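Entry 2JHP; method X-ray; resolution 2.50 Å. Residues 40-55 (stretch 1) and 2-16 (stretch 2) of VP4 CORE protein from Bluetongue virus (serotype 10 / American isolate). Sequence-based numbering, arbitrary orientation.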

# COMPACT_ATOMS: atom_id res chain seq x y z
N GLU A 40 4.43 -31.57 -12.85
CA GLU A 40 4.50 -30.89 -14.13
C GLU A 40 4.89 -29.43 -14.02
O GLU A 40 5.83 -28.99 -14.67
CB GLU A 40 3.19 -31.03 -14.92
CG GLU A 40 3.18 -32.24 -15.85
CD GLU A 40 4.46 -32.36 -16.66
OE1 GLU A 40 4.96 -31.31 -17.16
OE2 GLU A 40 4.96 -33.49 -16.80
N ASN A 41 4.15 -28.70 -13.20
CA ASN A 41 4.41 -27.28 -12.94
C ASN A 41 5.85 -27.04 -12.45
O ASN A 41 6.47 -26.04 -12.80
CB ASN A 41 3.39 -26.71 -11.94
CG ASN A 41 3.26 -25.19 -12.00
OD1 ASN A 41 3.87 -24.53 -12.84
ND2 ASN A 41 2.47 -24.62 -11.09
N GLY A 42 6.38 -27.98 -11.67
CA GLY A 42 7.73 -27.86 -11.10
C GLY A 42 8.87 -27.93 -12.10
O GLY A 42 10.01 -27.62 -11.76
N LYS A 43 8.56 -28.36 -13.32
CA LYS A 43 9.55 -28.44 -14.40
C LYS A 43 9.88 -27.07 -14.98
O LYS A 43 10.93 -26.88 -15.60
CB LYS A 43 9.06 -29.35 -15.53
CG LYS A 43 8.86 -30.79 -15.13
CD LYS A 43 8.72 -31.68 -16.35
CE LYS A 43 8.10 -33.03 -16.00
NZ LYS A 43 8.73 -33.71 -14.83
N TYR A 44 8.99 -26.11 -14.76
CA TYR A 44 9.13 -24.79 -15.38
C TYR A 44 9.85 -23.78 -14.50
O TYR A 44 9.51 -23.60 -13.33
CB TYR A 44 7.75 -24.27 -15.82
CG TYR A 44 7.02 -25.24 -16.72
CD1 TYR A 44 5.87 -25.90 -16.28
CD2 TYR A 44 7.49 -25.51 -18.02
CE1 TYR A 44 5.20 -26.79 -17.11
CE2 TYR A 44 6.82 -26.40 -18.86
CZ TYR A 44 5.68 -27.05 -18.39
OH TYR A 44 5.01 -27.93 -19.20
N ALA A 45 10.86 -23.13 -15.07
CA ALA A 45 11.68 -22.17 -14.32
C ALA A 45 11.44 -20.69 -14.70
O ALA A 45 11.99 -19.79 -14.06
CB ALA A 45 13.14 -22.53 -14.44
N THR A 46 10.61 -20.46 -15.71
CA THR A 46 10.16 -19.11 -16.08
C THR A 46 8.65 -19.12 -16.05
O THR A 46 8.05 -20.18 -15.86
CB THR A 46 10.59 -18.71 -17.52
OG1 THR A 46 9.93 -19.57 -18.46
CG2 THR A 46 12.08 -18.84 -17.71
N ASP A 47 8.02 -17.96 -16.26
CA ASP A 47 6.59 -17.93 -16.56
C ASP A 47 6.30 -18.84 -17.75
O ASP A 47 7.15 -18.99 -18.64
CB ASP A 47 6.07 -16.51 -16.82
CG ASP A 47 6.09 -15.64 -15.56
OD1 ASP A 47 6.04 -16.18 -14.44
OD2 ASP A 47 6.16 -14.40 -15.70
N VAL A 48 5.13 -19.47 -17.73
CA VAL A 48 4.74 -20.47 -18.71
C VAL A 48 3.30 -20.29 -19.12
O VAL A 48 2.46 -19.89 -18.31
CB VAL A 48 4.87 -21.92 -18.18
CG1 VAL A 48 6.26 -22.40 -18.36
CG2 VAL A 48 4.43 -22.02 -16.72
N TYR A 49 3.03 -20.61 -20.38
CA TYR A 49 1.66 -20.56 -20.86
C TYR A 49 1.00 -21.90 -20.64
O TYR A 49 1.65 -22.94 -20.71
CB TYR A 49 1.63 -20.21 -22.34
CG TYR A 49 1.97 -18.78 -22.64
CD1 TYR A 49 1.12 -17.74 -22.26
CD2 TYR A 49 3.13 -18.46 -23.34
CE1 TYR A 49 1.43 -16.41 -22.56
CE2 TYR A 49 3.45 -17.14 -23.64
CZ TYR A 49 2.59 -16.12 -23.25
OH TYR A 49 2.92 -14.83 -23.55
N ALA A 50 -0.30 -21.86 -20.39
CA ALA A 50 -1.09 -23.08 -20.24
C ALA A 50 -2.47 -22.94 -20.86
O ALA A 50 -3.11 -21.88 -20.77
CB ALA A 50 -1.21 -23.44 -18.76
N TYR A 51 -2.93 -24.01 -21.50
CA TYR A 51 -4.29 -24.12 -22.04
C TYR A 51 -4.84 -25.54 -21.85
O TYR A 51 -4.09 -26.48 -21.63
CB TYR A 51 -4.31 -23.75 -23.53
CG TYR A 51 -3.52 -24.68 -24.43
CD1 TYR A 51 -4.04 -25.92 -24.81
CD2 TYR A 51 -2.27 -24.31 -24.92
CE1 TYR A 51 -3.32 -26.78 -25.65
CE2 TYR A 51 -1.54 -25.16 -25.76
CZ TYR A 51 -2.07 -26.39 -26.12
OH TYR A 51 -1.37 -27.24 -26.94
N GLY A 52 -6.17 -25.67 -21.96
CA GLY A 52 -6.86 -26.94 -21.72
C GLY A 52 -7.77 -26.85 -20.51
O GLY A 52 -7.84 -25.80 -19.86
N ASP A 53 -8.45 -27.95 -20.20
CA ASP A 53 -9.47 -27.98 -19.14
C ASP A 53 -8.92 -27.90 -17.71
O ASP A 53 -8.14 -28.76 -17.28
CB ASP A 53 -10.36 -29.22 -19.31
CG ASP A 53 -11.32 -29.43 -18.14
OD1 ASP A 53 -11.89 -28.43 -17.65
OD2 ASP A 53 -11.49 -30.59 -17.72
N VAL A 54 -9.34 -26.88 -16.96
CA VAL A 54 -8.93 -26.69 -15.56
C VAL A 54 -10.13 -26.72 -14.62
O VAL A 54 -10.00 -26.40 -13.43
CB VAL A 54 -8.16 -25.35 -15.33
CG1 VAL A 54 -6.74 -25.41 -15.89
CG2 VAL A 54 -8.93 -24.14 -15.88
N SER A 55 -11.28 -27.13 -15.15
CA SER A 55 -12.57 -26.95 -14.49
C SER A 55 -12.80 -27.81 -13.25
O SER A 55 -13.73 -27.54 -12.48
CB SER A 55 -13.71 -27.16 -15.49
OG SER A 55 -13.83 -28.54 -15.82
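Stretch 2, residues 2-16: PEPHAVLYVTNELSH

Stretch 1 opens in a helix that begins earlier in the chain and includes Glu40 and Asn41, makes a type I turn from Asn41 to Tyr44, and becomes a strand at 48-51. Stretch 2 is extended from Pro4 to Val10, with its strand at 7-10. The two strands run parallel, their N-to-C directions 33° apart (signed crossing angle -33°), and their axes approach to 4.5 Å. Val48 pairs with Val7 (Val48 CA to Val7 CA 5.2 Å), Tyr49 with Leu8 (Tyr49 CA to Leu8 CA 4.6 Å) and Ala50 with Tyr9 (Ala50 CA to Tyr9 CA 4.5 Å).

The ladder begins with a weak hydrogen bond from Val48 N to Ala6 O (3.3 Å). It then tightens: Leu8 N to Val48 O is 2.6 Å, Ala50 N to Leu8 O 2.9 Å, and Val10 N to Ala50 O 2.7 Å. Leu8 thus bonds through both its N and its O to the residues flanking Tyr49, as expected of parallel strands. Before the ladder, Asp47 OD1 accepts from Ala6 N at 2.6 Å, so a side chain holds the backbone there.

His5 has its CA-to-CB bond toward stretch 1. Its NE2 donates to Asn41 OD1 at 2.8 Å, nearly linearly and near the ring plane. Tyr44 CB lies over one face of this ring, 4.2 Å from His5 CE1.

Val48, Ala50, Val7 and Tyr9 share one face of the sheet. Here Ala50 CB touches Val7 CG1 at 3.7 Å and Tyr9 CD1 at 4.2 Å. On the other face, Tyr49 CD1 packs on Leu8 CB at 3.9 Å.

The Tyr9 side chain reaches beyond the paired residues. Its OH donates to Gly52 O at 2.8 Å, and its CE1 meets Val54 CG1 at 3.5 Å. Farther along, Ser15 OG sits over one face of the Tyr51 ring, 3.1 Å from Tyr51 CG. The contact buries 981 Å², both sides summed.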

# COMPACT_ATOMS: atom_id res chain seq x y z
N PRO A 2 13.18 -14.61 -7.89
CA PRO A 2 14.27 -15.33 -8.53
C PRO A 2 13.78 -16.42 -9.48
O PRO A 2 14.21 -16.51 -10.63
CB PRO A 2 14.99 -15.99 -7.34
CG PRO A 2 14.06 -15.94 -6.24
CD PRO A 2 13.28 -14.69 -6.43
N GLU A 3 12.87 -17.23 -8.96
CA GLU A 3 12.47 -18.49 -9.54
C GLU A 3 10.94 -18.66 -9.51
O GLU A 3 10.40 -19.39 -10.35
CB GLU A 3 13.16 -19.65 -8.79
CG GLU A 3 14.58 -19.97 -9.23
CD GLU A 3 14.69 -21.25 -10.06
OE1 GLU A 3 13.83 -21.46 -10.94
OE2 GLU A 3 15.65 -22.03 -9.83
N PRO A 4 10.23 -17.99 -8.57
CA PRO A 4 8.78 -18.16 -8.64
C PRO A 4 8.26 -17.69 -10.00
O PRO A 4 8.76 -16.71 -10.54
CB PRO A 4 8.24 -17.26 -7.51
CG PRO A 4 9.42 -17.10 -6.58
CD PRO A 4 10.63 -17.11 -7.46
N HIS A 5 7.30 -18.43 -10.53
CA HIS A 5 6.74 -18.14 -11.84
C HIS A 5 5.21 -18.22 -11.79
O HIS A 5 4.64 -18.96 -11.00
CB HIS A 5 7.29 -19.12 -12.88
CG HIS A 5 6.80 -20.52 -12.70
ND1 HIS A 5 7.57 -21.50 -12.10
CD2 HIS A 5 5.62 -21.11 -13.01
CE1 HIS A 5 6.89 -22.64 -12.07
NE2 HIS A 5 5.70 -22.42 -12.62
N ALA A 6 4.56 -17.43 -12.64
CA ALA A 6 3.12 -17.50 -12.82
C ALA A 6 2.82 -18.52 -13.91
O ALA A 6 3.59 -18.66 -14.87
CB ALA A 6 2.58 -16.13 -13.21
N VAL A 7 1.72 -19.24 -13.75
CA VAL A 7 1.23 -20.03 -14.84
C VAL A 7 0.23 -19.15 -15.60
O VAL A 7 -0.86 -18.84 -15.10
CB VAL A 7 0.59 -21.36 -14.35
CG1 VAL A 7 -0.01 -22.15 -15.50
CG2 VAL A 7 1.61 -22.21 -13.60
N LEU A 8 0.64 -18.71 -16.79
CA LEU A 8 -0.17 -17.82 -17.59
C LEU A 8 -1.15 -18.66 -18.37
O LEU A 8 -0.87 -19.13 -19.49
CB LEU A 8 0.70 -16.96 -18.50
CG LEU A 8 1.84 -16.15 -17.87
CD1 LEU A 8 2.65 -15.39 -18.95
CD2 LEU A 8 1.31 -15.19 -16.81
N TYR A 9 -2.31 -18.87 -17.76
CA TYR A 9 -3.32 -19.73 -18.33
C TYR A 9 -4.24 -18.95 -19.26
O TYR A 9 -4.82 -17.92 -18.89
CB TYR A 9 -4.13 -20.44 -17.24
CG TYR A 9 -5.33 -21.19 -17.77
CD1 TYR A 9 -5.25 -22.54 -18.10
CD2 TYR A 9 -6.56 -20.53 -17.95
CE1 TYR A 9 -6.36 -23.23 -18.59
CE2 TYR A 9 -7.67 -21.21 -18.43
CZ TYR A 9 -7.57 -22.56 -18.74
OH TYR A 9 -8.67 -23.21 -19.22
N VAL A 10 -4.38 -19.47 -20.48
CA VAL A 10 -5.27 -18.87 -21.48
C VAL A 10 -6.37 -19.85 -21.87
O VAL A 10 -6.16 -21.07 -21.87
CB VAL A 10 -4.48 -18.40 -22.73
CG1 VAL A 10 -3.37 -17.43 -22.32
CG2 VAL A 10 -3.91 -19.59 -23.51
N THR A 11 -7.54 -19.31 -22.20
CA THR A 11 -8.67 -20.12 -22.65
C THR A 11 -8.50 -20.51 -24.12
O THR A 11 -7.60 -20.02 -24.81
CB THR A 11 -10.03 -19.40 -22.43
OG1 THR A 11 -10.05 -18.15 -23.14
CG2 THR A 11 -10.25 -19.15 -20.95
N ASN A 12 -9.38 -21.39 -24.59
CA ASN A 12 -9.18 -22.10 -25.85
C ASN A 12 -9.06 -21.24 -27.10
O ASN A 12 -8.22 -21.53 -27.97
CB ASN A 12 -10.25 -23.19 -26.03
CG ASN A 12 -10.08 -24.34 -25.06
OD1 ASN A 12 -10.96 -24.62 -24.25
ND2 ASN A 12 -8.93 -25.02 -25.13
N GLU A 13 -9.88 -20.20 -27.19
CA GLU A 13 -9.92 -19.34 -28.39
C GLU A 13 -8.60 -18.59 -28.59
O GLU A 13 -8.38 -17.98 -29.64
CB GLU A 13 -11.11 -18.36 -28.32
CG GLU A 13 -10.88 -17.07 -27.52
CD GLU A 13 -10.87 -17.24 -25.99
OE1 GLU A 13 -10.94 -18.39 -25.47
OE2 GLU A 13 -10.79 -16.21 -25.29
N LEU A 14 -7.72 -18.70 -27.60
CA LEU A 14 -6.51 -17.89 -27.50
C LEU A 14 -5.29 -18.80 -27.60
O LEU A 14 -4.20 -18.35 -27.97
CB LEU A 14 -6.53 -17.19 -26.14
CG LEU A 14 -6.27 -15.69 -25.95
CD1 LEU A 14 -7.06 -14.84 -26.93
CD2 LEU A 14 -6.63 -15.29 -24.53
N SER A 15 -5.50 -20.07 -27.26
CA SER A 15 -4.45 -21.09 -27.17
C SER A 15 -3.49 -21.18 -28.36
O SER A 15 -2.31 -21.51 -28.19
CB SER A 15 -5.09 -22.46 -26.93
OG SER A 15 -4.18 -23.50 -27.21
N HIS A 16 -3.98 -20.90 -29.56
CA HIS A 16 -3.19 -21.04 -30.78
C HIS A 16 -2.07 -19.99 -30.91
O HIS A 16 -1.03 -20.28 -31.52
CB HIS A 16 -4.10 -21.02 -32.01
CG HIS A 16 -4.79 -19.70 -32.23
ND1 HIS A 16 -5.79 -19.24 -31.40
CD2 HIS A 16 -4.62 -18.75 -33.18
CE1 HIS A 16 -6.20 -18.06 -31.83
NE2 HIS A 16 -5.51 -17.75 -32.91